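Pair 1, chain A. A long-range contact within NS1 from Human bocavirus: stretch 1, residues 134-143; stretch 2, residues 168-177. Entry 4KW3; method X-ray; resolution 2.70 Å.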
# COMPACT_ATOMS: atom_id res chain seq x y z
N CYS A 134 -4.56 6.34 -15.27
CA CYS A 134 -4.34 6.91 -13.95
C CYS A 134 -5.59 7.47 -13.25
O CYS A 134 -5.85 7.14 -12.11
CB CYS A 134 -3.23 7.97 -13.97
SG CYS A 134 -1.58 7.29 -13.90
N ALA A 135 -6.35 8.33 -13.92
CA ALA A 135 -7.51 8.95 -13.28
C ALA A 135 -8.58 7.92 -12.90
O ALA A 135 -9.15 7.95 -11.80
CB ALA A 135 -8.09 10.05 -14.15
N GLN A 136 -8.85 7.01 -13.83
CA GLN A 136 -9.80 5.94 -13.61
C GLN A 136 -9.38 5.10 -12.41
O GLN A 136 -10.19 4.81 -11.53
CB GLN A 136 -9.88 5.09 -14.88
CG GLN A 136 -10.79 3.89 -14.82
CD GLN A 136 -10.56 2.92 -15.97
OE1 GLN A 136 -9.58 3.03 -16.71
NE2 GLN A 136 -11.49 1.99 -16.15
N PHE A 137 -8.10 4.74 -12.37
CA PHE A 137 -7.53 3.93 -11.31
C PHE A 137 -7.67 4.68 -9.99
O PHE A 137 -8.10 4.11 -8.98
CB PHE A 137 -6.06 3.61 -11.60
CG PHE A 137 -5.52 2.42 -10.85
CD1 PHE A 137 -6.28 1.77 -9.88
CD2 PHE A 137 -4.24 1.94 -11.13
CE1 PHE A 137 -5.78 0.67 -9.18
CE2 PHE A 137 -3.73 0.85 -10.43
CZ PHE A 137 -4.50 0.21 -9.46
N TYR A 138 -7.31 5.96 -10.01
CA TYR A 138 -7.45 6.86 -8.87
C TYR A 138 -8.88 6.86 -8.33
O TYR A 138 -9.09 6.79 -7.11
CB TYR A 138 -7.06 8.28 -9.28
CG TYR A 138 -6.92 9.27 -8.14
CD1 TYR A 138 -6.20 8.95 -6.99
CD2 TYR A 138 -7.48 10.54 -8.22
CE1 TYR A 138 -6.06 9.87 -5.94
CE2 TYR A 138 -7.35 11.45 -7.20
CZ TYR A 138 -6.65 11.11 -6.06
OH TYR A 138 -6.52 12.03 -5.05
N GLY A 139 -9.86 6.93 -9.22
CA GLY A 139 -11.25 6.99 -8.82
C GLY A 139 -11.75 5.70 -8.20
O GLY A 139 -12.46 5.71 -7.21
N LEU A 140 -11.36 4.59 -8.79
CA LEU A 140 -11.67 3.29 -8.24
C LEU A 140 -11.06 3.13 -6.83
O LEU A 140 -11.69 2.56 -5.94
CB LEU A 140 -11.16 2.20 -9.16
CG LEU A 140 -11.80 2.13 -10.55
CD1 LEU A 140 -11.12 1.04 -11.37
CD2 LEU A 140 -13.27 1.87 -10.44
N ILE A 141 -9.84 3.62 -6.65
CA ILE A 141 -9.17 3.52 -5.35
C ILE A 141 -9.94 4.32 -4.33
O ILE A 141 -10.20 3.85 -3.23
CB ILE A 141 -7.71 3.99 -5.38
CG1 ILE A 141 -6.83 2.93 -6.03
CG2 ILE A 141 -7.21 4.28 -3.97
CD1 ILE A 141 -5.41 3.42 -6.36
N LEU A 142 -10.29 5.55 -4.71
CA LEU A 142 -11.03 6.44 -3.83
C LEU A 142 -12.40 5.87 -3.46
O LEU A 142 -12.84 5.99 -2.31
CB LEU A 142 -11.18 7.84 -4.46
CG LEU A 142 -9.88 8.65 -4.56
CD1 LEU A 142 -10.05 9.89 -5.45
CD2 LEU A 142 -9.28 9.01 -3.19
N ALA A 143 -13.07 5.23 -4.42
CA ALA A 143 -14.37 4.61 -4.16
C ALA A 143 -14.28 3.58 -3.03
O ALA A 143 -15.14 3.55 -2.15
CB ALA A 143 -14.96 4.00 -5.42
N THR A 168 -13.15 15.61 1.44
CA THR A 168 -11.94 15.74 0.63
C THR A 168 -11.80 14.57 -0.36
O THR A 168 -11.50 14.75 -1.54
CB THR A 168 -10.70 15.82 1.53
OG1 THR A 168 -10.78 16.97 2.37
CG2 THR A 168 -9.44 15.88 0.69
N LEU A 169 -12.02 13.35 0.14
CA LEU A 169 -12.02 12.16 -0.69
C LEU A 169 -13.10 12.20 -1.78
O LEU A 169 -12.84 11.83 -2.93
CB LEU A 169 -12.20 10.92 0.19
CG LEU A 169 -11.07 10.66 1.19
CD1 LEU A 169 -11.46 9.55 2.15
CD2 LEU A 169 -9.78 10.31 0.49
N LYS A 170 -14.31 12.60 -1.42
CA LYS A 170 -15.42 12.62 -2.36
C LYS A 170 -15.20 13.65 -3.47
O LYS A 170 -15.58 13.43 -4.61
CB LYS A 170 -16.77 12.87 -1.65
CG LYS A 170 -17.27 11.69 -0.79
CD LYS A 170 -18.71 11.87 -0.34
CE LYS A 170 -19.73 11.47 -1.41
NZ LYS A 170 -19.74 9.98 -1.61
N LYS A 171 -14.57 14.76 -3.12
CA LYS A 171 -14.27 15.80 -4.09
C LYS A 171 -13.21 15.29 -5.06
O LYS A 171 -13.33 15.44 -6.29
CB LYS A 171 -13.80 17.07 -3.38
CG LYS A 171 -13.36 18.17 -4.29
CD LYS A 171 -13.07 19.44 -3.49
CE LYS A 171 -12.34 20.48 -4.33
NZ LYS A 171 -10.89 20.18 -4.47
N ALA A 172 -12.18 14.67 -4.50
CA ALA A 172 -11.12 14.05 -5.29
C ALA A 172 -11.69 13.01 -6.24
O ALA A 172 -11.26 12.90 -7.40
CB ALA A 172 -10.08 13.40 -4.37
N GLU A 173 -12.68 12.27 -5.75
CA GLU A 173 -13.32 11.23 -6.53
C GLU A 173 -14.09 11.83 -7.71
O GLU A 173 -14.12 11.24 -8.79
CB GLU A 173 -14.26 10.40 -5.66
CG GLU A 173 -14.97 9.31 -6.44
CD GLU A 173 -16.03 8.59 -5.64
OE1 GLU A 173 -16.76 9.25 -4.85
OE2 GLU A 173 -16.13 7.36 -5.83
N ARG A 174 -14.72 12.97 -7.49
CA ARG A 174 -15.47 13.64 -8.54
C ARG A 174 -14.51 14.12 -9.63
O ARG A 174 -14.78 13.96 -10.83
CB ARG A 174 -16.28 14.82 -7.99
CG ARG A 174 -17.65 14.41 -7.46
CD ARG A 174 -18.50 15.62 -7.11
NE ARG A 174 -17.87 16.47 -6.10
CZ ARG A 174 -18.02 16.30 -4.79
NH1 ARG A 174 -18.78 15.31 -4.33
NH2 ARG A 174 -17.41 17.12 -3.93
N GLU A 175 -13.41 14.71 -9.18
CA GLU A 175 -12.38 15.19 -10.09
C GLU A 175 -11.74 14.06 -10.88
O GLU A 175 -11.40 14.24 -12.05
CB GLU A 175 -11.31 15.95 -9.31
CG GLU A 175 -11.85 17.17 -8.61
CD GLU A 175 -10.84 17.79 -7.66
OE1 GLU A 175 -9.76 17.19 -7.45
OE2 GLU A 175 -11.14 18.90 -7.14
N ALA A 176 -11.61 12.89 -10.26
CA ALA A 176 -11.04 11.75 -10.95
C ALA A 176 -11.90 11.35 -12.15
O ALA A 176 -11.38 11.02 -13.21
CB ALA A 176 -10.85 10.58 -10.01
N TRP A 177 -13.22 11.38 -11.97
CA TRP A 177 -14.13 11.04 -13.04
C TRP A 177 -13.97 12.03 -14.20
O TRP A 177 -14.34 11.74 -15.34
CB TRP A 177 -15.58 11.03 -12.55
CG TRP A 177 -15.90 10.04 -11.45
CD1 TRP A 177 -15.13 8.98 -11.03
CD2 TRP A 177 -17.09 10.02 -10.62
NE1 TRP A 177 -15.76 8.32 -10.00
CE2 TRP A 177 -16.96 8.94 -9.73
CE3 TRP A 177 -18.24 10.83 -10.55
CZ2 TRP A 177 -17.95 8.63 -8.77
CZ3 TRP A 177 -19.22 10.52 -9.60
CH2 TRP A 177 -19.06 9.43 -8.73

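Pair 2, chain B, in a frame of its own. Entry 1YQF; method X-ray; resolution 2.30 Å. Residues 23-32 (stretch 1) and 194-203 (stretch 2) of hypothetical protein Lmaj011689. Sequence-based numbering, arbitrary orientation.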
# COMPACT_ATOMS: atom_id res chain seq x y z
N SER B 23 -13.75 -35.50 2.71
CA SER B 23 -12.56 -34.78 2.25
C SER B 23 -11.87 -34.05 3.40
O SER B 23 -10.64 -34.02 3.47
CB SER B 23 -12.93 -33.78 1.14
OG SER B 23 -13.30 -34.46 -0.05
N ASP B 24 -12.66 -33.47 4.29
CA ASP B 24 -12.12 -32.79 5.48
C ASP B 24 -11.52 -33.76 6.51
O ASP B 24 -10.91 -33.33 7.49
CB ASP B 24 -13.18 -31.89 6.13
CG ASP B 24 -14.34 -32.67 6.73
OD1 ASP B 24 -14.94 -33.50 6.02
OD2 ASP B 24 -14.73 -32.49 7.91
N ALA B 25 -11.68 -35.07 6.28
CA ALA B 25 -11.05 -36.10 7.10
C ALA B 25 -9.67 -36.45 6.55
O ALA B 25 -8.77 -36.78 7.31
CB ALA B 25 -11.93 -37.33 7.16
N ALA B 26 -9.53 -36.40 5.23
CA ALA B 26 -8.24 -36.63 4.58
C ALA B 26 -7.30 -35.44 4.80
O ALA B 26 -6.08 -35.60 4.79
CB ALA B 26 -8.42 -36.89 3.10
N LEU B 27 -7.88 -34.25 4.98
CA LEU B 27 -7.09 -33.07 5.30
C LEU B 27 -6.55 -33.21 6.72
O LEU B 27 -5.38 -32.93 6.96
CB LEU B 27 -7.93 -31.79 5.17
CG LEU B 27 -7.20 -30.46 5.48
CD1 LEU B 27 -6.06 -30.21 4.50
CD2 LEU B 27 -8.17 -29.29 5.46
N ALA B 28 -7.39 -33.67 7.64
CA ALA B 28 -6.98 -33.91 9.03
C ALA B 28 -5.79 -34.87 9.11
O ALA B 28 -4.82 -34.61 9.82
CB ALA B 28 -8.14 -34.46 9.84
N ASP B 29 -5.88 -35.98 8.37
CA ASP B 29 -4.81 -36.97 8.30
C ASP B 29 -3.55 -36.37 7.69
O ASP B 29 -2.44 -36.69 8.11
CB ASP B 29 -5.23 -38.19 7.46
CG ASP B 29 -6.47 -38.87 7.99
OD1 ASP B 29 -6.91 -38.70 9.14
OD2 ASP B 29 -7.08 -39.66 7.22
N ALA B 30 -3.74 -35.52 6.68
CA ALA B 30 -2.63 -34.88 5.97
C ALA B 30 -1.88 -33.88 6.86
O ALA B 30 -0.66 -33.85 6.85
CB ALA B 30 -3.15 -34.18 4.71
N THR B 31 -2.62 -33.06 7.61
CA THR B 31 -2.00 -32.08 8.50
C THR B 31 -1.35 -32.79 9.68
O THR B 31 -0.28 -32.40 10.12
CB THR B 31 -3.02 -31.05 9.01
OG1 THR B 31 -4.18 -31.71 9.56
CG2 THR B 31 -3.57 -30.21 7.86
N ARG B 32 -2.01 -33.84 10.18
CA ARG B 32 -1.50 -34.64 11.28
C ARG B 32 -0.19 -35.32 10.90
O ARG B 32 0.73 -35.39 11.71
CB ARG B 32 -2.54 -35.69 11.70
CG ARG B 32 -2.07 -36.63 12.81
CD ARG B 32 -3.16 -37.56 13.35
NE ARG B 32 -3.69 -38.44 12.31
CZ ARG B 32 -3.08 -39.53 11.84
NH1 ARG B 32 -1.89 -39.91 12.30
NH2 ARG B 32 -3.67 -40.25 10.89
N TRP B 194 0.48 -23.22 12.51
CA TRP B 194 -0.43 -23.16 11.37
C TRP B 194 -0.98 -24.55 11.03
O TRP B 194 -2.16 -24.70 10.71
CB TRP B 194 0.31 -22.55 10.18
CG TRP B 194 -0.47 -22.34 8.93
CD1 TRP B 194 -1.18 -21.22 8.58
CD2 TRP B 194 -0.58 -23.24 7.82
NE1 TRP B 194 -1.74 -21.38 7.33
CE2 TRP B 194 -1.39 -22.61 6.84
CE3 TRP B 194 -0.09 -24.52 7.55
CZ2 TRP B 194 -1.70 -23.22 5.63
CZ3 TRP B 194 -0.40 -25.12 6.34
CH2 TRP B 194 -1.21 -24.47 5.40
N LEU B 195 -0.13 -25.57 11.13
CA LEU B 195 -0.54 -26.94 10.84
C LEU B 195 -1.55 -27.44 11.86
O LEU B 195 -2.56 -28.04 11.51
CB LEU B 195 0.67 -27.87 10.82
CG LEU B 195 1.63 -27.74 9.65
CD1 LEU B 195 2.88 -28.56 9.90
CD2 LEU B 195 0.97 -28.17 8.35
N THR B 196 -1.26 -27.19 13.14
CA THR B 196 -2.16 -27.53 14.24
C THR B 196 -3.52 -26.86 14.09
O THR B 196 -4.56 -27.49 14.32
CB THR B 196 -1.53 -27.09 15.58
OG1 THR B 196 -0.25 -27.71 15.76
CG2 THR B 196 -2.35 -27.58 16.77
N THR B 197 -3.51 -25.59 13.69
CA THR B 197 -4.74 -24.80 13.56
C THR B 197 -5.59 -25.28 12.39
O THR B 197 -6.81 -25.31 12.49
CB THR B 197 -4.39 -23.32 13.39
OG1 THR B 197 -3.71 -22.85 14.56
CG2 THR B 197 -5.65 -22.45 13.32
N MET B 198 -4.95 -25.63 11.28
CA MET B 198 -5.67 -26.15 10.13
C MET B 198 -6.22 -27.54 10.45
O MET B 198 -7.30 -27.91 9.98
CB MET B 198 -4.77 -26.24 8.90
CG MET B 198 -5.48 -26.83 7.69
SD MET B 198 -4.46 -26.89 6.25
CE MET B 198 -4.79 -25.28 5.57
N ASN B 199 -5.47 -28.30 11.24
CA ASN B 199 -5.88 -29.63 11.66
C ASN B 199 -7.14 -29.54 12.52
O ASN B 199 -8.07 -30.32 12.35
CB ASN B 199 -4.75 -30.31 12.44
CG ASN B 199 -5.15 -31.68 12.97
OD1 ASN B 199 -5.54 -31.81 14.13
ND2 ASN B 199 -5.07 -32.69 12.11
N LYS B 200 -7.15 -28.57 13.44
CA LYS B 200 -8.32 -28.26 14.26
C LYS B 200 -9.51 -27.96 13.36
O LYS B 200 -10.63 -28.41 13.61
CB LYS B 200 -8.02 -27.04 15.14
CG LYS B 200 -9.18 -26.53 15.97
CD LYS B 200 -8.73 -25.36 16.83
CE LYS B 200 -9.86 -24.76 17.65
NZ LYS B 200 -9.45 -23.50 18.33
N PHE B 201 -9.24 -27.18 12.32
CA PHE B 201 -10.25 -26.79 11.34
C PHE B 201 -10.86 -27.98 10.62
O PHE B 201 -12.06 -28.00 10.34
CB PHE B 201 -9.64 -25.84 10.31
CG PHE B 201 -10.49 -24.66 10.01
CD1 PHE B 201 -10.50 -23.58 10.88
CD2 PHE B 201 -11.29 -24.63 8.88
CE1 PHE B 201 -11.29 -22.48 10.61
CE2 PHE B 201 -12.08 -23.53 8.61
CZ PHE B 201 -12.08 -22.46 9.48
N ALA B 202 -10.03 -28.97 10.34
CA ALA B 202 -10.43 -30.17 9.60
C ALA B 202 -11.01 -31.26 10.51
O ALA B 202 -11.50 -32.28 10.02
CB ALA B 202 -9.23 -30.72 8.84
N SER B 203 -10.97 -31.04 11.83
CA SER B 203 -11.42 -32.03 12.80
C SER B 203 -12.86 -31.77 13.23
O SER B 203 -13.34 -32.24 14.27
CB SER B 203 -10.49 -32.03 14.02
OG SER B 203 -9.23 -32.58 13.69
OXT SER B 203 -13.63 -31.07 12.55

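What separates the two contacts most sharply? Pair 2 is tied across the helices by a hydrogen bond, whereas pair 1 has none between its stretches. In pair 2, Asn B199 ND2 donates to Thr B31 OG1 at 2.9 Å, with a nearly straight N-H...O angle of 164°. The matching positions in pair 1 are Glu A173 and Leu A142: Leu A142 CD1 packs 3.6 Å from Glu A173 N, and the side chains come nearest at Leu A142 CB and Glu A173 CB, 4.2 Å apart. The side chain of Leu A142 has no polar group to offer, and its CD1 instead packs 3.7 Å from Ala A172 CB while its CD2 lies 3.9 Å from Leu A169 CD2.

What backbone arrangement do they share? Each is a pair of helices running in nearly opposite directions, at 150° in pair 1 and 156° in pair 2, with the axes approaching to 8.3 Å in both. Fourteen central residues superpose with an RMSD of 0.3 Å. The buried areas are also similar, 382 Å² and 417 Å². Ala A176 CA lies 5.1 Å from Ala A135 CA and 5.2 Å from Gly A139 CA; at the matching positions Ala B202 CA lies 5.2 Å from Asp B24 CA and 5.1 Å from Ala B28 CA, so the register is the same.

How do small residues permit so close an approach? Ala A176 and Ala B202 coincide, and both point their CB toward the partner helix. Ala A176 CB rests 3.8 Å from Gly A139 CA, so backbone and methyl touch directly. At the glycine's counterpart, Ala B28 carries a methyl that points sideways, and Ala B28 CB lies 4.0 Å from Ala B202 CB. An ideal CB on Gly A139 would sit only 3.5 Å from Ala A176 CB, a tight fit.

How is bulk shared between the other matched positions? Pair 1 sets the large Tyr A138 against the small Ala A172; pair 2 replaces them with Leu B27 and Met B198, so more of the volume comes from the second helix. Tyr A138 CD2 reaches Ala A176 CB at 3.8 Å, and Leu B27 CD2 makes the equivalent approach to Ala B202 CB, also at 3.8 Å. Met B198 SD lies 4.1 Å from Leu B27 CD1 and 3.8 Å from Thr B31 CG2, whereas the side chain of Ala A172 is just a methyl, with Ala A172 CB 3.9 Å from Tyr A138 OH.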